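Local coordinates for WbbM protein (Klebsiella pneumoniae, PDB 6U4B) that is a trimeric, bifunctional O-antigen polymerase that binds magnesium and probably transfers sugars through two glycosyltransferase modules, at residues N295-D299 / K331-I335. Sequence-based numbering, arbitrary orientation.
Sequences NPVFD and KNYDI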
ATOM      1  N   ASN A 295       1.330 -34.360   4.235  1.00 51.59           N
ATOM      2  CA  ASN A 295       2.753 -34.440   4.502  1.00 57.02           C
ATOM      3  C   ASN A 295       3.364 -33.049   4.608  1.00 59.43           C
ATOM      4  O   ASN A 295       2.892 -32.105   3.966  1.00 56.31           O
ATOM      5  CB  ASN A 295       3.467 -35.227   3.399  1.00 60.23           C
ATOM      6  CG  ASN A 295       3.316 -36.725   3.565  1.00 66.18           C
ATOM      7  OD1 ASN A 295       2.239 -37.281   3.347  1.00 65.98           O
ATOM      8  ND2 ASN A 295       4.398 -37.391   3.954  1.00 69.22           N
ATOM      9  N   PRO A 296       4.403 -32.896   5.428  1.00 59.93           N
ATOM     10  CA  PRO A 296       5.099 -31.608   5.499  1.00 56.54           C
ATOM     11  C   PRO A 296       5.679 -31.224   4.145  1.00 57.39           C
ATOM     12  O   PRO A 296       6.101 -32.076   3.360  1.00 59.63           O
ATOM     13  CB  PRO A 296       6.204 -31.859   6.532  1.00 55.97           C
ATOM     14  CG  PRO A 296       5.708 -33.014   7.348  1.00 56.76           C
ATOM     15  CD  PRO A 296       4.936 -33.874   6.393  1.00 58.77           C
ATOM     16  N   VAL A 297       5.683 -29.919   3.872  1.00 52.24           N
ATOM     17  CA  VAL A 297       6.229 -29.407   2.621  1.00 57.01           C
ATOM     18  C   VAL A 297       7.659 -28.899   2.772  1.00 58.92           C
ATOM     19  O   VAL A 297       8.387 -28.826   1.769  1.00 63.53           O
ATOM     20  CB  VAL A 297       5.327 -28.304   2.032  1.00 62.28           C
ATOM     21  CG1 VAL A 297       4.052 -28.912   1.476  1.00 67.70           C
ATOM     22  CG2 VAL A 297       5.000 -27.267   3.088  1.00 61.13           C
ATOM     23  N   PHE A 298       8.080 -28.540   3.980  1.00 56.44           N
ATOM     24  CA  PHE A 298       9.471 -28.244   4.279  1.00 60.87           C
ATOM     25  C   PHE A 298      10.033 -29.332   5.185  1.00 62.97           C
ATOM     26  O   PHE A 298       9.289 -30.061   5.846  1.00 64.23           O
ATOM     27  CB  PHE A 298       9.626 -26.882   4.965  1.00 58.82           C
ATOM     28  CG  PHE A 298       8.948 -25.753   4.248  1.00 58.03           C
ATOM     29  CD1 PHE A 298       9.625 -25.015   3.292  1.00 59.92           C
ATOM     30  CD2 PHE A 298       7.639 -25.413   4.548  1.00 53.43           C
ATOM     31  CE1 PHE A 298       9.004 -23.967   2.639  1.00 59.29           C
ATOM     32  CE2 PHE A 298       7.013 -24.368   3.899  1.00 52.60           C
ATOM     33  CZ  PHE A 298       7.695 -23.644   2.944  1.00 55.79           C
ATOM     34  N   ASP A 299      11.363 -29.430   5.215  1.00 68.22           N
ATOM     35  CA  ASP A 299      11.996 -30.322   6.179  1.00 75.29           C
ATOM     36  C   ASP A 299      11.788 -29.832   7.606  1.00 77.64           C
ATOM     37  O   ASP A 299      11.617 -30.644   8.522  1.00 80.40           O
ATOM     38  CB  ASP A 299      13.488 -30.459   5.882  1.00 81.04           C
ATOM     39  CG  ASP A 299      14.204 -31.322   6.901  1.00 85.49           C
ATOM     40  OD1 ASP A 299      14.088 -32.563   6.818  1.00 84.31           O
ATOM     41  OD2 ASP A 299      14.875 -30.759   7.794  1.00 87.42           O
ATOM     42  N   LYS A 331      12.890 -18.736   8.964  1.00 62.06           N
ATOM     43  CA  LYS A 331      12.002 -19.846   9.268  1.00 60.16           C
ATOM     44  C   LYS A 331      11.072 -20.099   8.089  1.00 59.98           C
ATOM     45  O   LYS A 331      10.839 -19.221   7.253  1.00 57.62           O
ATOM     46  CB  LYS A 331      11.168 -19.578  10.529  1.00 56.18           C
ATOM     47  CG  LYS A 331      11.967 -19.482  11.816  1.00 57.37           C
ATOM     48  CD  LYS A 331      11.039 -19.288  13.005  1.00 56.93           C
ATOM     49  CE  LYS A 331      11.817 -18.967  14.272  1.00 61.10           C
ATOM     50  NZ  LYS A 331      10.911 -18.668  15.414  1.00 60.86           N
ATOM     51  N   ASN A 332      10.546 -21.318   8.033  1.00 57.63           N
ATOM     52  CA  ASN A 332       9.538 -21.700   7.058  1.00 51.39           C
ATOM     53  C   ASN A 332       8.195 -21.854   7.756  1.00 48.92           C
ATOM     54  O   ASN A 332       8.128 -22.184   8.944  1.00 47.85           O
ATOM     55  CB  ASN A 332       9.917 -23.000   6.350  1.00 51.56           C
ATOM     56  CG  ASN A 332      11.221 -22.890   5.594  1.00 54.85           C
ATOM     57  OD1 ASN A 332      11.572 -21.822   5.094  1.00 56.38           O
ATOM     58  ND2 ASN A 332      11.951 -23.996   5.507  1.00 56.68           N
ATOM     59  N   TYR A 333       7.120 -21.601   7.014  1.00 48.17           N
ATOM     60  CA  TYR A 333       5.774 -21.601   7.575  1.00 46.09           C
ATOM     61  C   TYR A 333       4.864 -22.438   6.689  1.00 48.18           C
ATOM     62  O   TYR A 333       4.664 -22.114   5.513  1.00 45.65           O
ATOM     63  CB  TYR A 333       5.244 -20.172   7.727  1.00 43.46           C
ATOM     64  CG  TYR A 333       6.026 -19.358   8.739  1.00 44.09           C
ATOM     65  CD1 TYR A 333       5.542 -19.160  10.026  1.00 44.39           C
ATOM     66  CD2 TYR A 333       7.257 -18.800   8.408  1.00 41.58           C
ATOM     67  CE1 TYR A 333       6.259 -18.421  10.953  1.00 47.68           C
ATOM     68  CE2 TYR A 333       7.981 -18.067   9.327  1.00 44.94           C
ATOM     69  CZ  TYR A 333       7.477 -17.877  10.597  1.00 48.63           C
ATOM     70  OH  TYR A 333       8.199 -17.142  11.510  1.00 46.61           O
ATOM     71  N   ASP A 334       4.319 -23.508   7.260  1.00 48.36           N
ATOM     72  CA  ASP A 334       3.500 -24.498   6.564  1.00 41.64           C
ATOM     73  C   ASP A 334       2.055 -24.279   7.007  1.00 42.41           C
ATOM     74  O   ASP A 334       1.607 -24.836   8.011  1.00 43.04           O
ATOM     75  CB  ASP A 334       4.000 -25.910   6.886  1.00 42.65           C
ATOM     76  CG  ASP A 334       3.234 -27.007   6.152  1.00 42.81           C
ATOM     77  OD1 ASP A 334       2.215 -26.724   5.486  1.00 40.16           O
ATOM     78  OD2 ASP A 334       3.667 -28.175   6.248  1.00 42.85           O
ATOM     79  N   ILE A 335       1.329 -23.458   6.255  1.00 40.17           N
ATOM     80  CA  ILE A 335      -0.040 -23.091   6.595  1.00 39.97           C
ATOM     81  C   ILE A 335      -0.991 -24.013   5.848  1.00 45.46           C
ATOM     82  O   ILE A 335      -0.881 -24.176   4.626  1.00 43.02           O
ATOM     83  CB  ILE A 335      -0.326 -21.618   6.261  1.00 37.63           C
ATOM     84  CG1 ILE A 335       0.723 -20.706   6.902  1.00 40.63           C
ATOM     85  CG2 ILE A 335      -1.718 -21.236   6.728  1.00 32.98           C
ATOM     86  CD1 ILE A 335       0.482 -19.229   6.663  1.00 37.40           C
TER
HETATM   87  O   HOH W   1       6.251 -28.432   6.504  1.00 45.13           O
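The Phe298 ring carries the Asn332 side chain over one face: Asn332 CB stands 3.6 Å from the ring centroid and 12° off the normal, a CH-pi contact. Beyond CB the amide stays stacked, its plane turned 25° from the ring, and Asn332 ND2 lies 3.4 Å from Phe298 CD1. Near the ring plane, at its edge, sits Asp334 CB, while Phe298 CE2 approaches Tyr333 O obliquely at 3.6 Å. Asn332 ND2 also donates to Ser300 O, which helps to fix the amide's rotation. In Asp334, CG is anti to the backbone N (chi1 -178°), which carries the carboxylate out to Val297, whose CG2 packs 3.5 Å from Asp334 CG. A water ties the two segments together, accepting from Phe298 N at 3.1 Å and donating to Asp334 OD2 at 2.6 Å. Asp334 OD2 also hydrogen-bonds Tyr399 OH. The loop is thereby laid against the start of strand 333-340 of the glycosyltransferase family 8 part, away from the annotated metal sites. Between the segments the grip is the Phe298-Asn332 stack and one bridging water; Arg363 serves both sides, hydrogen-bonding Asn295 O and forming a salt bridge with Asp334 OD1, so the buried Asp334 is probably ionised.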